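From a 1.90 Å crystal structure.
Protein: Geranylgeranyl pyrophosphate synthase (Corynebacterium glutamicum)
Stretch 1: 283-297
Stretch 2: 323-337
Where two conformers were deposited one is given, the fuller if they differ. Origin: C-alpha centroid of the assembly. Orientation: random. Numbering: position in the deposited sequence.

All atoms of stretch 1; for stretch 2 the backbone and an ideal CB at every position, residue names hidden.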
# COMPACT_ATOMS: atom_id res chain seq x y z
N THR A 283 -10.61 -21.63 -9.97
CA THR A 283 -10.38 -22.50 -8.84
C THR A 283 -9.78 -23.85 -9.23
O THR A 283 -9.80 -24.27 -10.43
CB THR A 283 -11.71 -22.71 -8.09
OG1 THR A 283 -12.69 -23.27 -8.99
CG2 THR A 283 -12.26 -21.37 -7.57
N VAL A 284 -9.27 -24.56 -8.24
CA VAL A 284 -8.91 -25.96 -8.42
C VAL A 284 -10.16 -26.79 -8.82
O VAL A 284 -10.06 -27.66 -9.69
CB VAL A 284 -8.26 -26.54 -7.15
CG1 VAL A 284 -8.21 -28.08 -7.20
CG2 VAL A 284 -6.82 -25.94 -6.98
N LEU A 285 -11.30 -26.51 -8.18
CA LEU A 285 -12.58 -27.16 -8.55
C LEU A 285 -12.86 -27.00 -10.06
O LEU A 285 -13.13 -28.00 -10.78
CB LEU A 285 -13.75 -26.53 -7.76
CG LEU A 285 -15.19 -26.99 -8.07
CD1 LEU A 285 -15.38 -28.48 -7.78
CD2 LEU A 285 -16.27 -26.17 -7.39
N LEU A 286 -12.82 -25.76 -10.54
CA LEU A 286 -13.08 -25.50 -11.97
C LEU A 286 -12.06 -26.17 -12.89
O LEU A 286 -12.45 -26.74 -13.92
CB LEU A 286 -13.21 -23.99 -12.26
CG LEU A 286 -13.48 -23.60 -13.72
CD1 LEU A 286 -14.81 -24.20 -14.29
CD2 LEU A 286 -13.41 -22.06 -13.90
N ALA A 287 -10.78 -26.13 -12.54
CA ALA A 287 -9.75 -26.74 -13.38
C ALA A 287 -9.95 -28.26 -13.50
O ALA A 287 -9.89 -28.82 -14.61
CB ALA A 287 -8.35 -26.41 -12.87
N LEU A 288 -10.19 -28.90 -12.37
CA LEU A 288 -10.48 -30.32 -12.33
C LEU A 288 -11.81 -30.65 -13.04
O LEU A 288 -11.89 -31.68 -13.74
CB LEU A 288 -10.48 -30.85 -10.90
CG LEU A 288 -9.15 -30.88 -10.10
CD1 LEU A 288 -9.45 -31.17 -8.61
CD2 LEU A 288 -8.18 -31.91 -10.67
N ALA A 289 -12.83 -29.78 -12.92
CA ALA A 289 -14.10 -30.03 -13.63
C ALA A 289 -13.91 -30.04 -15.15
O ALA A 289 -14.54 -30.84 -15.85
CB ALA A 289 -15.17 -29.02 -13.23
N LEU A 290 -13.04 -29.15 -15.64
CA LEU A 290 -12.81 -29.05 -17.09
C LEU A 290 -11.95 -30.19 -17.56
O LEU A 290 -12.25 -30.81 -18.58
CB LEU A 290 -12.22 -27.69 -17.48
CG LEU A 290 -13.19 -26.52 -17.34
CD1 LEU A 290 -12.45 -25.16 -17.41
CD2 LEU A 290 -14.29 -26.61 -18.40
N GLN A 291 -10.91 -30.52 -16.80
CA GLN A 291 -10.08 -31.71 -17.06
C GLN A 291 -10.96 -32.96 -17.28
O GLN A 291 -10.82 -33.72 -18.25
CB GLN A 291 -9.19 -31.92 -15.85
CG GLN A 291 -7.94 -32.73 -16.02
CD GLN A 291 -6.89 -32.35 -14.97
OE1 GLN A 291 -6.24 -31.30 -15.07
NE2 GLN A 291 -6.71 -33.22 -13.97
N ARG A 292 -11.88 -33.17 -16.35
CA ARG A 292 -12.75 -34.32 -16.40
C ARG A 292 -13.82 -34.24 -17.48
O ARG A 292 -14.07 -35.22 -18.19
CB ARG A 292 -13.43 -34.49 -15.04
CG ARG A 292 -12.50 -34.82 -13.93
CD ARG A 292 -13.26 -34.70 -12.62
NE ARG A 292 -12.54 -35.44 -11.61
CZ ARG A 292 -12.75 -36.72 -11.35
NH1 ARG A 292 -13.71 -37.38 -11.99
NH2 ARG A 292 -12.04 -37.33 -10.43
N ALA A 293 -14.46 -33.08 -17.63
CA ALA A 293 -15.57 -32.93 -18.58
C ALA A 293 -15.10 -33.12 -20.02
O ALA A 293 -15.86 -33.67 -20.86
CB ALA A 293 -16.23 -31.58 -18.45
N ASP A 294 -13.88 -32.66 -20.29
CA ASP A 294 -13.25 -32.88 -21.61
C ASP A 294 -13.21 -34.36 -21.96
O ASP A 294 -13.31 -34.70 -23.14
CB ASP A 294 -11.84 -32.28 -21.66
CG ASP A 294 -11.84 -30.80 -21.99
OD1 ASP A 294 -12.89 -30.27 -22.43
OD2 ASP A 294 -10.78 -30.15 -21.80
N LYS A 295 -13.09 -35.22 -20.95
CA LYS A 295 -13.10 -36.70 -21.12
C LYS A 295 -14.52 -37.33 -21.09
O LYS A 295 -14.73 -38.42 -21.61
CB LYS A 295 -12.23 -37.37 -20.05
CG LYS A 295 -10.74 -36.96 -20.07
CD LYS A 295 -9.93 -38.02 -20.80
CE LYS A 295 -8.56 -37.51 -21.24
NZ LYS A 295 -8.15 -38.23 -22.52
N GLN A 296 -15.48 -36.64 -20.49
CA GLN A 296 -16.82 -37.20 -20.28
C GLN A 296 -17.94 -36.66 -21.19
O GLN A 296 -18.84 -37.39 -21.58
CB GLN A 296 -17.25 -36.94 -18.85
CG GLN A 296 -16.39 -37.58 -17.79
CD GLN A 296 -16.63 -36.91 -16.45
OE1 GLN A 296 -16.87 -35.70 -16.37
NE2 GLN A 296 -16.53 -37.69 -15.40
N SER A 297 -17.94 -35.36 -21.45
CA SER A 297 -19.00 -34.74 -22.21
C SER A 297 -18.51 -33.42 -22.78
O SER A 297 -18.54 -32.40 -22.10
CB SER A 297 -20.24 -34.49 -21.33
OG SER A 297 -21.20 -33.74 -22.06
N UNK A 323 -23.41 -29.16 -14.17
CA UNK A 323 -22.42 -29.75 -15.09
C UNK A 323 -21.12 -30.01 -14.32
O UNK A 323 -20.53 -31.09 -14.45
CB UNK A 323 -22.16 -28.83 -16.29
N UNK A 324 -20.68 -29.05 -13.50
CA UNK A 324 -19.51 -29.23 -12.66
C UNK A 324 -19.65 -30.43 -11.71
O UNK A 324 -18.77 -31.29 -11.66
CB UNK A 324 -19.25 -27.95 -11.86
N UNK A 325 -20.76 -30.50 -10.98
CA UNK A 325 -21.01 -31.62 -10.09
C UNK A 325 -20.94 -32.98 -10.82
O UNK A 325 -20.36 -33.95 -10.28
CB UNK A 325 -22.38 -31.45 -9.43
N UNK A 326 -21.54 -33.05 -12.01
CA UNK A 326 -21.61 -34.34 -12.74
C UNK A 326 -20.22 -34.86 -13.13
O UNK A 326 -20.08 -36.05 -13.42
CB UNK A 326 -22.47 -34.19 -14.00
N UNK A 327 -19.21 -33.99 -13.13
CA UNK A 327 -17.84 -34.40 -13.50
C UNK A 327 -17.16 -35.26 -12.42
O UNK A 327 -16.20 -35.98 -12.71
CB UNK A 327 -16.99 -33.16 -13.77
N UNK A 328 -17.65 -35.20 -11.18
CA UNK A 328 -16.93 -35.84 -10.08
C UNK A 328 -15.86 -34.97 -9.41
O UNK A 328 -15.21 -35.41 -8.44
CB UNK A 328 -16.27 -37.12 -10.60
N UNK A 329 -15.65 -33.75 -9.92
CA UNK A 329 -14.59 -32.90 -9.40
C UNK A 329 -14.84 -32.51 -7.93
O UNK A 329 -13.88 -32.39 -7.18
CB UNK A 329 -14.46 -31.64 -10.26
N UNK A 330 -16.10 -32.33 -7.54
CA UNK A 330 -16.40 -31.94 -6.14
C UNK A 330 -15.85 -32.97 -5.14
O UNK A 330 -15.17 -32.63 -4.15
CB UNK A 330 -17.91 -31.79 -5.94
N UNK A 331 -16.10 -34.26 -5.39
CA UNK A 331 -15.51 -35.29 -4.55
C UNK A 331 -14.00 -35.31 -4.55
O UNK A 331 -13.39 -35.59 -3.52
CB UNK A 331 -16.02 -36.66 -4.99
N UNK A 332 -13.36 -35.05 -5.69
CA UNK A 332 -11.91 -34.97 -5.71
C UNK A 332 -11.39 -33.81 -4.82
O UNK A 332 -10.42 -33.94 -4.09
CB UNK A 332 -11.43 -34.79 -7.15
N UNK A 333 -12.07 -32.68 -4.88
CA UNK A 333 -11.69 -31.57 -3.97
C UNK A 333 -11.92 -31.92 -2.49
O UNK A 333 -11.05 -31.64 -1.64
CB UNK A 333 -12.49 -30.31 -4.32
N UNK A 334 -13.06 -32.55 -2.18
CA UNK A 334 -13.35 -32.98 -0.81
C UNK A 334 -12.28 -33.95 -0.29
O UNK A 334 -11.86 -33.83 0.87
CB UNK A 334 -14.73 -33.64 -0.75
N UNK A 335 -11.82 -34.88 -1.13
CA UNK A 335 -10.72 -35.77 -0.74
C UNK A 335 -9.43 -35.01 -0.41
O UNK A 335 -8.73 -35.34 0.55
CB UNK A 335 -10.45 -36.78 -1.86
N UNK A 336 -9.10 -34.02 -1.23
CA UNK A 336 -7.91 -33.19 -0.96
C UNK A 336 -8.05 -32.46 0.38
O UNK A 336 -7.09 -32.39 1.15
CB UNK A 336 -7.70 -32.18 -2.09
N UNK A 337 -9.24 -31.94 0.66
CA UNK A 337 -9.50 -31.20 1.93
C UNK A 337 -9.27 -32.16 3.10
O UNK A 337 -8.59 -31.83 4.09
CB UNK A 337 -10.92 -30.63 1.97

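Position 323 lies in a helical turn with nothing of stretch 1 within 5.5 Å of its ideal CB, so stretch 1 sets no preference; it is His-323. At 324 the CA-to-CB bond points sideways, but the ideal CB is 4.4 Å from Ala-289 CB, and Leu-285 and Leu-286 lie close by. An aliphatic side chain would suit. The residue is Ile-324, whose CG2 packs 3.9 Å from Ala-289 CB and 4.0 Å from Leu-285 CD1.

Position 325 points away and 326 sideways, both without a close neighbour in stretch 1, and many residues would serve; they are Arg-325 and Ala-326.

The ideal CB at 327 is 3.6 Å from Gln-296 OE1 and 4.0 Å from both Ala-289 O and Arg-292 CB. The space is tight, favouring a small or beta-branched residue such as Ser, Thr or Val. Thr-327 fills it: CG2 lies 3.4 Å from Ala-289 O, while OG1 turns to its own backbone, donating to Ile-324 O (2.5 Å) and accepting from the backbone N of position 329 (3.1 Å). Its carbonyl O receives Arg-292 NH1 at 2.9 Å and Gln-296 NE2 at 3.2 Å.

At 328 phi is positive (87°), and an ideal CB would sit 2.9 Å from Arg-292 NH1 and be jammed against the preceding carbonyl. Glycine is called for twice over, and Gly-328 is found; its backbone lies over one face of the Arg-292 guanidinium.

Position 329 points toward stretch 1 where the backbones come near, CA to CA 5.1 Å from Ala-289. With its ideal CB 3.6 Å from Ala-289 N, a small side chain fits best. Ala-329 sits as a knob among Leu-285, Leu-288, Ala-289 and Arg-292.

Position 330 points away, allowing a polar residue; Glu-330 is there, its OE1 3.5 Å from Arg-325 NH1 in a salt bridge. Position 331 is unconstrained by stretch 1 and holds Glu-331.

At 332 the ideal CB points toward stretch 1, 4.2 Å from Arg-292 NH2. An acid would answer that charge, though Gln or Asn could also accept. Glu-332 OE1 takes hydrogen bonds from Arg-292 NE and NH2, both 3.0 Å, forming a salt bridge at the guanidinium edge.

Position 333 faces Leu-285 and Leu-288, an apolar setting for Val, Leu or Ile. Val-333 CG2 reaches 3.9 Å from Leu-288 CD1.

Positions 334, 335 and 337 are out of reach: Glu-334, Gln-335 and Ile-337. Position 336 points toward stretch 1 from farther off, so a long side chain is needed for contact. Arg-336 lays its guanidinium face against Val-284, NH1 to CG1 3.8 Å.

Stretch 2, residues 323-337: HIRATGAEEEVEQRI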
# COMPACT_ATOMS: atom_id res chain seq x y z
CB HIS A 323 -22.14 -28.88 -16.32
CG HIS A 323 -23.22 -28.89 -17.37
ND1 HIS A 323 -23.71 -30.05 -17.93
CD2 HIS A 323 -23.83 -27.87 -18.02
CE1 HIS A 323 -24.63 -29.75 -18.84
NE2 HIS A 323 -24.70 -28.43 -18.93
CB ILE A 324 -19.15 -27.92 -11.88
CG1 ILE A 324 -18.64 -26.86 -12.86
CG2 ILE A 324 -18.09 -28.18 -10.77
CD1 ILE A 324 -18.55 -25.43 -12.26
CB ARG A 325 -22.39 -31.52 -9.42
CG ARG A 325 -22.53 -32.50 -8.22
CD ARG A 325 -24.00 -32.75 -7.83
NE ARG A 325 -24.78 -31.50 -7.69
CZ ARG A 325 -24.73 -30.69 -6.63
NH1 ARG A 325 -23.97 -30.99 -5.57
NH2 ARG A 325 -25.46 -29.58 -6.63
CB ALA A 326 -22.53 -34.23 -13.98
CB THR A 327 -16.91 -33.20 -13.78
OG1 THR A 327 -16.71 -32.48 -12.57
CG2 THR A 327 -17.45 -32.24 -14.88
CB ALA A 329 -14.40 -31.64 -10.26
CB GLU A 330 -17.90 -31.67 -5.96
CG GLU A 330 -18.30 -31.32 -4.51
CD GLU A 330 -19.78 -31.12 -4.36
OE1 GLU A 330 -20.57 -31.64 -5.22
OE2 GLU A 330 -20.18 -30.47 -3.38
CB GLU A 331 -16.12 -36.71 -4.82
CG GLU A 331 -16.94 -36.88 -6.08
CD GLU A 331 -18.30 -36.20 -6.03
OE1 GLU A 331 -19.08 -36.45 -5.07
OE2 GLU A 331 -18.61 -35.44 -6.98
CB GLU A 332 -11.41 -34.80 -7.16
CG GLU A 332 -9.91 -34.90 -7.30
CD GLU A 332 -9.42 -35.00 -8.78
OE1 GLU A 332 -10.26 -35.01 -9.74
OE2 GLU A 332 -8.18 -35.06 -8.98
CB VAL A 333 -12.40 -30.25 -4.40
CG1 VAL A 333 -12.15 -29.10 -3.33
CG2 VAL A 333 -11.89 -29.84 -5.85
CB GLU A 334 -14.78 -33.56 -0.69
CG GLU A 334 -15.92 -32.53 -0.89
CD GLU A 334 -16.36 -31.83 0.40
OE1 GLU A 334 -15.68 -32.03 1.43
OE2 GLU A 334 -17.39 -31.09 0.39
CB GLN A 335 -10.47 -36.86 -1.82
CG GLN A 335 -11.58 -37.96 -1.85
CD GLN A 335 -11.73 -38.71 -3.22
OE1 GLN A 335 -12.75 -39.40 -3.45
NE2 GLN A 335 -10.74 -38.56 -4.11
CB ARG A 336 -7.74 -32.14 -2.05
CG ARG A 336 -7.22 -32.67 -3.36
CD ARG A 336 -6.86 -31.49 -4.22
NE ARG A 336 -6.49 -31.86 -5.58
CZ ARG A 336 -5.68 -31.12 -6.33
NH1 ARG A 336 -5.16 -29.97 -5.85
NH2 ARG A 336 -5.41 -31.51 -7.56
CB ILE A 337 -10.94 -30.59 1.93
CG1 ILE A 337 -11.07 -29.46 0.89
CG2 ILE A 337 -11.37 -30.08 3.34
CD1 ILE A 337 -12.51 -29.01 0.67
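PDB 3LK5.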